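Local coordinates for aldose-aldose oxidoreductase (PDB 5A04), which probably oxidises one aldose sugar while reducing another, using bound NADP(H) as the hydride carrier, at residues 102-110 with 178-189; 217-227 with 238-246. All coordinates share one frame; numbering follows the deposited sequence.

Contact 1. Residues 102-110 with 178-189; sequences CEKPMANTV and AGGGSLMDIGIY. With NDP (NADPH dihydro-nicotinamide-adenine-dinucleotide phosphate), chain G; BGC (beta-D-glucopyranose), chain H.
Gly179 lies against the amide of Asn108, whose OD1 is 3.6 Å from the glycine CA; the positive phi of Gly179 and the closeness of that oxygen suit a glycine. The ND2 end of Asn108 is bound by Ser84. On helix 182-189, Met184 has its chain bent at chi2 and chi3, which swings CE to 3.6 Å from Pro105 CG and near Ala107 O. The ring of Pro105, which follows a cis peptide bond, also brings CG and CD to Met184 O, a buried carbonyl without a hydrogen-bond partner. Next comes Asp185: its backbone O takes a 2.8 Å hydrogen bond from Lys104 NZ, in the carbonyl plane on a lone pair, while its carboxylate reaches glucose O2 and O3. Ile188 packs CD1 on Pro105 CB and CG2 on Lys104 CE. Tyr189 crosses Lys104 at about a right angle, and its OH shares glucose O1 with Lys104 NZ, which lies 2.6 Å from that oxygen. Ahead of the lysine, Glu103 OE1 takes a nearly straight bond (174°) from N7N of the nicotinamide carboxamide, 2.9 Å away, and OE2 is hydrogen-bonded to Tyr78 OH. A leucine in place of Glu103 would probably leave both partners unmatched and the carboxamide freer to turn. The Glu-Lys-Pro segment of the Rossmann domain, packed directly on a C-terminal-domain helix beside dinucleotide and sugar, is typical of Gfo/Idh/MocA oxidoreductases.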
loop_
_atom_site.group_PDB
_atom_site.type_symbol
_atom_site.label_atom_id
_atom_site.label_comp_id
_atom_site.label_asym_id
_atom_site.label_seq_id
_atom_site.Cartn_x
_atom_site.Cartn_y
_atom_site.Cartn_z
ATOM N N CYS A 102 -11.083 -10.715 25.589
ATOM C CA CYS A 102 -9.665 -11.032 25.434
ATOM C C CYS A 102 -9.023 -10.082 24.425
ATOM O O CYS A 102 -9.569 -9.859 23.349
ATOM C CB CYS A 102 -9.487 -12.482 24.974
ATOM S SG CYS A 102 -7.746 -12.975 24.921
ATOM N N GLU A 103 -7.870 -9.522 24.762
ATOM C CA GLU A 103 -7.206 -8.621 23.828
ATOM C C GLU A 103 -6.714 -9.353 22.582
ATOM O O GLU A 103 -6.547 -10.564 22.590
ATOM C CB GLU A 103 -6.035 -7.896 24.507
ATOM C CG GLU A 103 -6.407 -6.470 24.912
ATOM C CD GLU A 103 -7.088 -5.738 23.782
ATOM O OE1 GLU A 103 -6.532 -5.742 22.660
ATOM O OE2 GLU A 103 -8.193 -5.191 23.995
ATOM N N LYS A 104 -6.502 -8.599 21.507
ATOM C CA LYS A 104 -5.838 -9.122 20.321
ATOM C C LYS A 104 -4.333 -9.161 20.537
ATOM O O LYS A 104 -3.816 -8.487 21.425
ATOM C CB LYS A 104 -6.173 -8.280 19.078
ATOM C CG LYS A 104 -6.243 -6.744 19.281
ATOM C CD LYS A 104 -4.936 -6.093 19.762
ATOM C CE LYS A 104 -3.763 -6.303 18.811
ATOM N NZ LYS A 104 -2.509 -5.711 19.380
ATOM N N PRO A 105 -3.617 -9.985 19.756
ATOM C CA PRO A 105 -4.154 -11.071 18.935
ATOM C C PRO A 105 -4.739 -12.121 19.882
ATOM O O PRO A 105 -4.271 -12.214 21.013
ATOM C CB PRO A 105 -2.914 -11.584 18.186
ATOM C CG PRO A 105 -1.791 -11.327 19.163
ATOM C CD PRO A 105 -2.143 -9.964 19.746
ATOM N N MET A 106 -5.756 -12.847 19.453
ATOM C CA MET A 106 -6.456 -13.768 20.348
ATOM C C MET A 106 -5.530 -14.752 21.067
ATOM O O MET A 106 -5.592 -14.878 22.293
ATOM C CB MET A 106 -7.514 -14.527 19.567
ATOM C CG MET A 106 -8.319 -15.522 20.402
ATOM S SD MET A 106 -9.656 -16.093 19.351
ATOM C CE MET A 106 -10.577 -17.100 20.516
ATOM N N ALA A 107 -4.659 -15.424 20.314
ATOM C CA ALA A 107 -3.678 -16.334 20.909
ATOM C C ALA A 107 -2.543 -16.552 19.913
ATOM O O ALA A 107 -2.559 -15.970 18.828
ATOM C CB ALA A 107 -4.338 -17.660 21.292
ATOM N N ASN A 108 -1.571 -17.393 20.253
ATOM C CA ASN A 108 -0.420 -17.589 19.359
ATOM C C ASN A 108 -0.740 -18.380 18.097
ATOM O O ASN A 108 -0.048 -18.245 17.083
ATOM C CB ASN A 108 0.724 -18.302 20.088
ATOM C CG ASN A 108 1.316 -17.475 21.216
ATOM O OD1 ASN A 108 0.988 -16.296 21.391
ATOM N ND2 ASN A 108 2.191 -18.096 21.995
ATOM N N THR A 109 -1.747 -19.247 18.165
ATOM C CA THR A 109 -2.009 -20.197 17.084
ATOM C C THR A 109 -3.491 -20.446 16.877
ATOM O O THR A 109 -4.308 -20.158 17.751
ATOM C CB THR A 109 -1.361 -21.582 17.361
ATOM O OG1 THR A 109 -2.014 -22.194 18.484
ATOM C CG2 THR A 109 0.119 -21.456 17.672
ATOM N N VAL A 110 -3.818 -21.040 15.736
ATOM C CA VAL A 110 -5.176 -21.473 15.460
ATOM C C VAL A 110 -5.667 -22.433 16.544
ATOM O O VAL A 110 -6.758 -22.259 17.088
ATOM C CB VAL A 110 -5.263 -22.139 14.076
ATOM C CG1 VAL A 110 -6.603 -22.852 13.891
ATOM C CG2 VAL A 110 -5.068 -21.074 12.991
ATOM N N ALA A 178 5.242 -13.414 23.006
ATOM C CA ALA A 178 4.528 -12.666 21.968
ATOM C C ALA A 178 3.912 -13.549 20.892
ATOM O O ALA A 178 2.923 -13.166 20.274
ATOM C CB ALA A 178 5.462 -11.657 21.314
ATOM N N GLY A 179 4.514 -14.708 20.636
ATOM C CA GLY A 179 4.020 -15.611 19.606
ATOM C C GLY A 179 4.444 -15.250 18.188
ATOM O O GLY A 179 4.224 -16.007 17.243
ATOM N N GLY A 180 5.064 -14.087 18.036
ATOM C CA GLY A 180 5.464 -13.598 16.727
ATOM C C GLY A 180 5.760 -12.114 16.850
ATOM O O GLY A 180 5.623 -11.543 17.933
ATOM N N GLY A 181 6.160 -11.502 15.740
ATOM C CA GLY A 181 6.602 -10.118 15.728
ATOM C C GLY A 181 5.514 -9.129 15.350
ATOM O O GLY A 181 4.389 -9.209 15.856
ATOM N N SER A 182 5.843 -8.197 14.455
ATOM C CA SER A 182 4.913 -7.113 14.106
ATOM C C SER A 182 3.527 -7.592 13.668
ATOM O O SER A 182 2.528 -6.950 13.971
ATOM C CB SER A 182 5.515 -6.227 13.005
ATOM O OG SER A 182 5.486 -6.888 11.743
ATOM N N LEU A 183 3.450 -8.723 12.971
ATOM C CA LEU A 183 2.157 -9.192 12.491
ATOM C C LEU A 183 1.219 -9.514 13.644
ATOM O O LEU A 183 0.020 -9.283 13.555
ATOM C CB LEU A 183 2.330 -10.426 11.605
ATOM C CG LEU A 183 1.049 -11.013 10.996
ATOM C CD1 LEU A 183 0.258 -9.928 10.242
ATOM C CD2 LEU A 183 1.390 -12.189 10.073
ATOM N N MET A 184 1.768 -10.074 14.718
ATOM C CA MET A 184 0.943 -10.448 15.857
ATOM C C MET A 184 0.429 -9.194 16.564
ATOM O O MET A 184 -0.712 -9.165 17.026
ATOM C CB MET A 184 1.737 -11.348 16.816
ATOM C CG MET A 184 1.964 -12.756 16.285
ATOM S SD MET A 184 0.413 -13.645 16.056
ATOM C CE MET A 184 0.008 -14.042 17.738
ATOM N N ASP A 185 1.229 -8.133 16.567
ATOM C CA ASP A 185 0.917 -6.971 17.394
ATOM C C ASP A 185 0.176 -5.851 16.690
ATOM O O ASP A 185 -0.775 -5.284 17.235
ATOM C CB ASP A 185 2.199 -6.388 17.978
ATOM C CG ASP A 185 1.920 -5.247 18.931
ATOM O OD1 ASP A 185 1.376 -5.517 20.028
ATOM O OD2 ASP A 185 2.216 -4.087 18.573
ATOM N N ILE A 186 0.654 -5.488 15.510
ATOM C CA ILE A 186 0.182 -4.275 14.868
ATOM C C ILE A 186 -0.278 -4.580 13.440
ATOM O O ILE A 186 -1.266 -4.014 12.951
ATOM C CB ILE A 186 1.296 -3.167 14.916
ATOM C CG1 ILE A 186 0.812 -1.890 14.250
ATOM C CG2 ILE A 186 2.621 -3.654 14.334
ATOM C CD1 ILE A 186 -0.410 -1.319 14.932
ATOM N N GLY A 187 0.403 -5.506 12.777
ATOM C CA GLY A 187 -0.003 -5.911 11.440
ATOM C C GLY A 187 -1.385 -6.536 11.413
ATOM O O GLY A 187 -2.099 -6.464 10.408
ATOM N N ILE A 188 -1.779 -7.135 12.532
ATOM C CA ILE A 188 -3.116 -7.695 12.648
ATOM C C ILE A 188 -4.203 -6.633 12.378
ATOM O O ILE A 188 -5.295 -6.969 11.907
ATOM C CB ILE A 188 -3.307 -8.334 14.044
ATOM C CG1 ILE A 188 -4.612 -9.138 14.111
ATOM C CG2 ILE A 188 -3.217 -7.268 15.134
ATOM C CD1 ILE A 188 -4.679 -10.069 15.322
ATOM N N TYR A 189 -3.917 -5.353 12.635
ATOM C CA TYR A 189 -4.913 -4.324 12.286
ATOM C C TYR A 189 -5.114 -4.201 10.775
ATOM O O TYR A 189 -6.226 -3.918 10.312
ATOM C CB TYR A 189 -4.530 -2.952 12.856
ATOM C CG TYR A 189 -4.680 -2.854 14.357
ATOM C CD1 TYR A 189 -3.627 -3.193 15.200
ATOM C CD2 TYR A 189 -5.865 -2.408 14.928
ATOM C CE1 TYR A 189 -3.752 -3.099 16.578
ATOM C CE2 TYR A 189 -5.998 -2.303 16.305
ATOM C CZ TYR A 189 -4.943 -2.649 17.120
ATOM O OH TYR A 189 -5.077 -2.550 18.485
HETATM P PA NDP G . 2.256 -4.333 29.105
HETATM O O1A NDP G . 3.573 -5.027 29.080
HETATM O O2A NDP G . 2.227 -2.832 29.192
HETATM O O5B NDP G . 1.320 -4.923 30.322
HETATM C C5B NDP G . 1.334 -6.321 30.272
HETATM C C4B NDP G . 0.872 -6.773 31.665
HETATM O O4B NDP G . 0.546 -8.165 31.666
HETATM C C3B NDP G . 2.018 -6.575 32.684
HETATM O O3B NDP G . 2.017 -5.284 33.206
HETATM C C2B NDP G . 1.576 -7.535 33.795
HETATM O O2B NDP G . 0.635 -7.032 34.548
HETATM C C1B NDP G . 0.875 -8.677 32.942
HETATM N N9A NDP G . 1.721 -9.865 32.798
HETATM C C8A NDP G . 1.430 -11.154 33.233
HETATM N N7A NDP G . 2.421 -12.032 32.978
HETATM C C5A NDP G . 3.407 -11.269 32.346
HETATM C C6A NDP G . 4.673 -11.603 31.831
HETATM N N6A NDP G . 5.135 -12.898 31.912
HETATM N N1A NDP G . 5.477 -10.665 31.243
HETATM C C2A NDP G . 4.943 -9.387 31.197
HETATM N N3A NDP G . 3.765 -8.926 31.633
HETATM C C4A NDP G . 2.994 -9.906 32.223
HETATM O O3 NDP G . 1.607 -4.847 27.666
HETATM P PN NDP G . 0.388 -3.954 27.058
HETATM O O1N NDP G . -0.660 -3.642 28.046
HETATM O O2N NDP G . 0.839 -3.012 25.964
HETATM O O5D NDP G . -0.344 -5.191 26.045
HETATM C C5D NDP G . -0.956 -6.216 26.779
HETATM C C4D NDP G . -2.005 -6.879 25.843
HETATM O O4D NDP G . -2.902 -5.839 25.346
HETATM C C3D NDP G . -1.331 -7.505 24.565
HETATM O O3D NDP G . -2.055 -8.682 24.162
HETATM C C2D NDP G . -1.510 -6.426 23.506
HETATM O O2D NDP G . -1.636 -6.967 22.202
HETATM C C1D NDP G . -2.898 -5.834 23.937
HETATM N N1N NDP G . -2.998 -4.429 23.533
HETATM C C2N NDP G . -4.092 -3.995 22.802
HETATM C C3N NDP G . -4.183 -2.677 22.457
HETATM C C7N NDP G . -5.333 -2.215 21.681
HETATM O O7N NDP G . -5.387 -1.069 21.198
HETATM N N7N NDP G . -6.407 -3.079 21.485
HETATM C C4N NDP G . -3.146 -1.677 22.834
HETATM C C5N NDP G . -2.007 -2.245 23.570
HETATM C C6N NDP G . -1.965 -3.536 23.895
HETATM P P2B NDP G . 0.714 -7.329 36.244
HETATM O O1X NDP G . 0.825 -8.837 36.253
HETATM O O2X NDP G . 1.961 -6.563 36.565
HETATM O O3X NDP G . -0.605 -6.741 36.737
HETATM C C2 BGC H . -0.680 -2.687 19.893
HETATM C C3 BGC H . 0.244 -1.569 20.397
HETATM C C4 BGC H . 0.123 -0.362 19.514
HETATM C C5 BGC H . -1.329 0.051 19.338
HETATM C C6 BGC H . -1.419 1.149 18.247
HETATM C C1 BGC H . -2.025 -2.115 19.852
HETATM O O1 BGC H . -2.973 -3.132 19.526
HETATM O O2 BGC H . -0.599 -3.789 20.788
HETATM O O3 BGC H . 1.567 -2.081 20.378
HETATM O O4 BGC H . 0.864 0.711 20.076
HETATM O O5 BGC H . -2.110 -1.042 18.909
HETATM O O6 BGC H . -2.743 1.696 18.192
#

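Contact 2. Residues 217-227 with 238-246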
loop_
_atom_site.group_PDB
_atom_site.type_symbol
_atom_site.label_atom_id
_atom_site.label_comp_id
_atom_site.label_asym_id
_atom_site.label_seq_id
_atom_site.Cartn_x
_atom_site.Cartn_y
_atom_site.Cartn_z
ATOM N N ARG A 217 16.786 -5.628 18.459
ATOM C CA ARG A 217 15.358 -5.825 18.699
ATOM C C ARG A 217 14.838 -7.135 18.105
ATOM O O ARG A 217 13.812 -7.657 18.542
ATOM C CB ARG A 217 14.552 -4.672 18.099
ATOM C CG ARG A 217 14.741 -3.339 18.783
ATOM C CD ARG A 217 14.005 -2.242 18.004
ATOM N NE ARG A 217 14.644 -1.964 16.721
ATOM C CZ ARG A 217 14.140 -1.175 15.771
ATOM N NH1 ARG A 217 12.972 -0.564 15.943
ATOM N NH2 ARG A 217 14.814 -0.991 14.635
ATOM N N PHE A 218 15.526 -7.643 17.086
ATOM C CA PHE A 218 14.898 -8.630 16.209
ATOM C C PHE A 218 15.659 -9.959 16.132
ATOM O O PHE A 218 15.796 -10.540 15.062
ATOM C CB PHE A 218 14.732 -8.035 14.804
ATOM C CG PHE A 218 13.911 -6.760 14.768
ATOM C CD1 PHE A 218 12.647 -6.711 15.334
ATOM C CD2 PHE A 218 14.415 -5.612 14.166
ATOM C CE1 PHE A 218 11.891 -5.534 15.303
ATOM C CE2 PHE A 218 13.679 -4.436 14.135
ATOM C CZ PHE A 218 12.412 -4.392 14.698
ATOM N N GLY A 219 16.136 -10.439 17.275
ATOM C CA GLY A 219 16.782 -11.736 17.329
ATOM C C GLY A 219 15.772 -12.869 17.265
ATOM O O GLY A 219 16.109 -13.987 16.861
ATOM N N GLU A 220 14.530 -12.599 17.665
ATOM C CA GLU A 220 13.557 -13.685 17.811
ATOM C C GLU A 220 12.306 -13.562 16.945
ATOM O O GLU A 220 11.755 -14.573 16.518
ATOM C CB GLU A 220 13.125 -13.818 19.275
ATOM C CG GLU A 220 14.285 -14.079 20.211
ATOM C CD GLU A 220 13.851 -14.638 21.543
ATOM O OE1 GLU A 220 12.632 -14.822 21.759
ATOM O OE2 GLU A 220 14.742 -14.896 22.372
ATOM N N VAL A 221 11.848 -12.338 16.700
ATOM C CA VAL A 221 10.603 -12.156 15.959
ATOM C C VAL A 221 10.810 -11.233 14.761
ATOM O O VAL A 221 11.863 -10.599 14.646
ATOM C CB VAL A 221 9.480 -11.598 16.865
ATOM C CG1 VAL A 221 9.257 -12.530 18.066
ATOM C CG2 VAL A 221 9.794 -10.174 17.336
ATOM N N GLU A 222 9.813 -11.147 13.878
ATOM C CA GLU A 222 10.000 -10.424 12.619
ATOM C C GLU A 222 9.714 -8.935 12.754
ATOM O O GLU A 222 8.899 -8.503 13.577
ATOM C CB GLU A 222 9.130 -11.029 11.500
ATOM C CG GLU A 222 7.647 -10.638 11.481
ATOM C CD GLU A 222 6.796 -11.318 12.549
ATOM O OE1 GLU A 222 7.278 -12.250 13.244
ATOM O OE2 GLU A 222 5.612 -10.919 12.691
ATOM N N ASP A 223 10.399 -8.163 11.915
ATOM C CA ASP A 223 10.203 -6.722 11.841
ATOM C C ASP A 223 9.130 -6.422 10.800
ATOM O O ASP A 223 7.990 -6.131 11.159
ATOM C CB ASP A 223 11.527 -6.032 11.499
ATOM C CG ASP A 223 11.357 -4.555 11.169
ATOM O OD1 ASP A 223 10.288 -3.984 11.462
ATOM O OD2 ASP A 223 12.316 -3.973 10.629
ATOM N N ILE A 224 9.492 -6.488 9.523
ATOM C CA ILE A 224 8.526 -6.255 8.449
ATOM C C ILE A 224 7.997 -7.568 7.886
ATOM O O ILE A 224 8.769 -8.472 7.569
ATOM C CB ILE A 224 9.136 -5.425 7.293
ATOM C CG1 ILE A 224 9.433 -3.998 7.764
ATOM C CG2 ILE A 224 8.175 -5.378 6.107
ATOM C CD1 ILE A 224 10.205 -3.156 6.727
ATOM N N ILE A 225 6.682 -7.685 7.781
ATOM C CA ILE A 225 6.116 -8.758 6.964
ATOM C C ILE A 225 4.879 -8.206 6.255
ATOM O O ILE A 225 3.824 -7.970 6.848
ATOM C CB ILE A 225 5.822 -10.056 7.791
ATOM C CG1 ILE A 225 5.299 -11.164 6.869
ATOM C CG2 ILE A 225 4.870 -9.798 8.988
ATOM C CD1 ILE A 225 5.270 -12.548 7.548
ATOM N N ASN A 226 5.054 -7.942 4.964
ATOM C CA ASN A 226 3.999 -7.360 4.147
ATOM C C ASN A 226 3.278 -8.475 3.438
ATOM O O ASN A 226 3.897 -9.482 3.075
ATOM C CB ASN A 226 4.581 -6.363 3.142
ATOM C CG ASN A 226 5.327 -5.234 3.825
ATOM O OD1 ASN A 226 5.050 -4.904 4.991
ATOM N ND2 ASN A 226 6.274 -4.630 3.108
ATOM N N PHE A 227 1.980 -8.325 3.238
ATOM C CA PHE A 227 1.229 -9.424 2.656
ATOM C C PHE A 227 0.157 -8.947 1.700
ATOM O O PHE A 227 -0.282 -7.787 1.736
ATOM C CB PHE A 227 0.625 -10.326 3.754
ATOM C CG PHE A 227 -0.147 -9.590 4.827
ATOM C CD1 PHE A 227 0.513 -8.977 5.895
ATOM C CD2 PHE A 227 -1.538 -9.563 4.795
ATOM C CE1 PHE A 227 -0.220 -8.307 6.905
ATOM C CE2 PHE A 227 -2.266 -8.912 5.802
ATOM C CZ PHE A 227 -1.606 -8.285 6.848
ATOM N N ASN A 238 -3.352 -5.044 -0.296
ATOM C CA ASN A 238 -1.909 -4.917 -0.065
ATOM C C ASN A 238 -1.725 -4.390 1.340
ATOM O O ASN A 238 -2.211 -3.289 1.636
ATOM C CB ASN A 238 -1.255 -3.911 -1.020
ATOM C CG ASN A 238 -0.686 -4.535 -2.272
ATOM O OD1 ASN A 238 -0.781 -5.744 -2.502
ATOM N ND2 ASN A 238 -0.096 -3.685 -3.113
ATOM N N CYS A 239 -1.005 -5.133 2.175
ATOM C CA CYS A 239 -0.900 -4.824 3.597
ATOM C C CYS A 239 0.539 -4.710 4.071
ATOM O O CYS A 239 1.382 -5.559 3.750
ATOM C CB CYS A 239 -1.616 -5.907 4.410
ATOM S SG CYS A 239 -3.360 -6.182 3.952
ATOM N N VAL A 240 0.817 -3.678 4.864
ATOM C CA VAL A 240 2.105 -3.561 5.541
ATOM C C VAL A 240 1.967 -3.861 7.034
ATOM O O VAL A 240 1.019 -3.405 7.671
ATOM C CB VAL A 240 2.712 -2.148 5.353
ATOM C CG1 VAL A 240 3.807 -1.871 6.390
ATOM C CG2 VAL A 240 3.250 -1.988 3.922
ATOM N N SER A 241 2.918 -4.631 7.568
ATOM C CA SER A 241 3.087 -4.847 9.009
ATOM C C SER A 241 4.544 -4.570 9.347
ATOM O O SER A 241 5.431 -5.184 8.744
ATOM C CB SER A 241 2.723 -6.292 9.390
ATOM O OG SER A 241 2.942 -6.516 10.771
ATOM N N ALA A 242 4.816 -3.660 10.290
ATOM C CA ALA A 242 6.205 -3.267 10.523
ATOM C C ALA A 242 6.486 -2.860 11.971
ATOM O O ALA A 242 5.621 -2.328 12.663
ATOM C CB ALA A 242 6.586 -2.115 9.577
ATOM N N TYR A 243 7.717 -3.105 12.402
ATOM C CA TYR A 243 8.194 -2.669 13.706
ATOM C C TYR A 243 9.308 -1.620 13.563
ATOM O O TYR A 243 9.949 -1.256 14.550
ATOM C CB TYR A 243 8.712 -3.868 14.510
ATOM C CG TYR A 243 7.745 -4.491 15.511
ATOM C CD1 TYR A 243 6.620 -3.814 15.963
ATOM C CD2 TYR A 243 7.993 -5.762 16.028
ATOM C CE1 TYR A 243 5.767 -4.387 16.905
ATOM C CE2 TYR A 243 7.153 -6.339 16.965
ATOM C CZ TYR A 243 6.042 -5.657 17.402
ATOM O OH TYR A 243 5.228 -6.251 18.341
ATOM N N SER A 244 9.568 -1.166 12.340
ATOM C CA SER A 244 10.660 -0.213 12.104
ATOM C C SER A 244 10.214 1.058 11.371
ATOM O O SER A 244 11.045 1.901 11.039
ATOM C CB SER A 244 11.811 -0.884 11.332
ATOM O OG SER A 244 11.387 -1.399 10.073
ATOM N N VAL A 245 8.917 1.200 11.119
ATOM C CA VAL A 245 8.370 2.465 10.606
ATOM C C VAL A 245 7.055 2.771 11.297
ATOM O O VAL A 245 6.423 1.881 11.857
ATOM C CB VAL A 245 8.122 2.450 9.075
ATOM C CG1 VAL A 245 9.408 2.223 8.307
ATOM C CG2 VAL A 245 7.074 1.407 8.699
ATOM N N ASN A 246 6.632 4.030 11.245
ATOM C CA ASN A 246 5.320 4.399 11.768
ATOM C C ASN A 246 4.294 4.599 10.656
ATOM O O ASN A 246 4.495 5.395 9.738
ATOM C CB ASN A 246 5.416 5.673 12.609
ATOM C CG ASN A 246 6.271 5.482 13.841
ATOM O OD1 ASN A 246 5.925 4.704 14.734
ATOM N ND2 ASN A 246 7.396 6.188 13.896
HETATM O O HOH W 1 12.885 1.472 13.769
#
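Phe227 and Cys239 face one another across an antiparallel hydrogen-bonded pair, and their side chains make a CH-pi contact: Cys239 CB stands over the phenylalanine ring, 3.4 Å from its centroid and 16° off the normal. The sulfur is placed obliquely, SG being 4.2 Å from the same centroid. Phe227 holds CG between its backbone N and carbonyl carbon (chi1 50°), which turns the ring over the neighbouring strand, with Ser241 CB at its edge. Their backbones exchange two bonds, Phe227 N to Cys239 O and Cys239 N to Phe227 O, and Ile225 N gives another to Ser241 O. Asn226 lies alongside Val240, the two side chains pointing the same way, and its OD1 takes a weak bond from Ser241 N.

Where the strands end, Asp223 takes over. Its carboxylate grips the turn with both oxygens: OD1 accepts from Tyr243 N at 2.9 Å, nearly along the C-O bond, and OD2 accepts from Ser244 OG at 2.8 Å on its syn lone pair. OD2 also forms a salt bridge with Arg155 of the second subunit. The Phe218 ring is sandwiched, Arg217 CB over the centre of one face and Asp223 CB over the centre of the other, and its CE1 meets Tyr243 CB at 3.7 Å. Beyond it, Arg217 NH2 forms a salt bridge with Asp215, and a water bound by Arg217 NH1 gives a weak bond to Ser244 O.

This is the hairpin of strands 224-230 and 236-242 within the large mixed sheet, strand 204-210 following on one side and strand 156-162 on the other. Ile225 and Phe227 pack on helix 314-333 and on Leu183 of helix 182-198.

How the contacts relate
The start of helix 182-198 joins the two contacts, whose centres are about 12 Å apart. Ser182 OG, in contact 1, lies 2.7 Å from Asp223 O and also 2.7 Å from Ser241 OG, both in contact 2 and both probable hydrogen bonds; Glu222 meanwhile binds the backbone N of Gly181 and Leu183. Contact 1 forms part of the pocket itself, with residues on both glucose and dinucleotide. Contact 2 stands behind it: the side chain of Tyr243 is about 6 Å from the glucose and packs its OH on Asp185 CB at 3.1 Å, making it a second-shell neighbour of a sugar-binding carboxylate. The same hairpin also meets the second subunit, through Asp223, Ser244, Asn226 and Asn238.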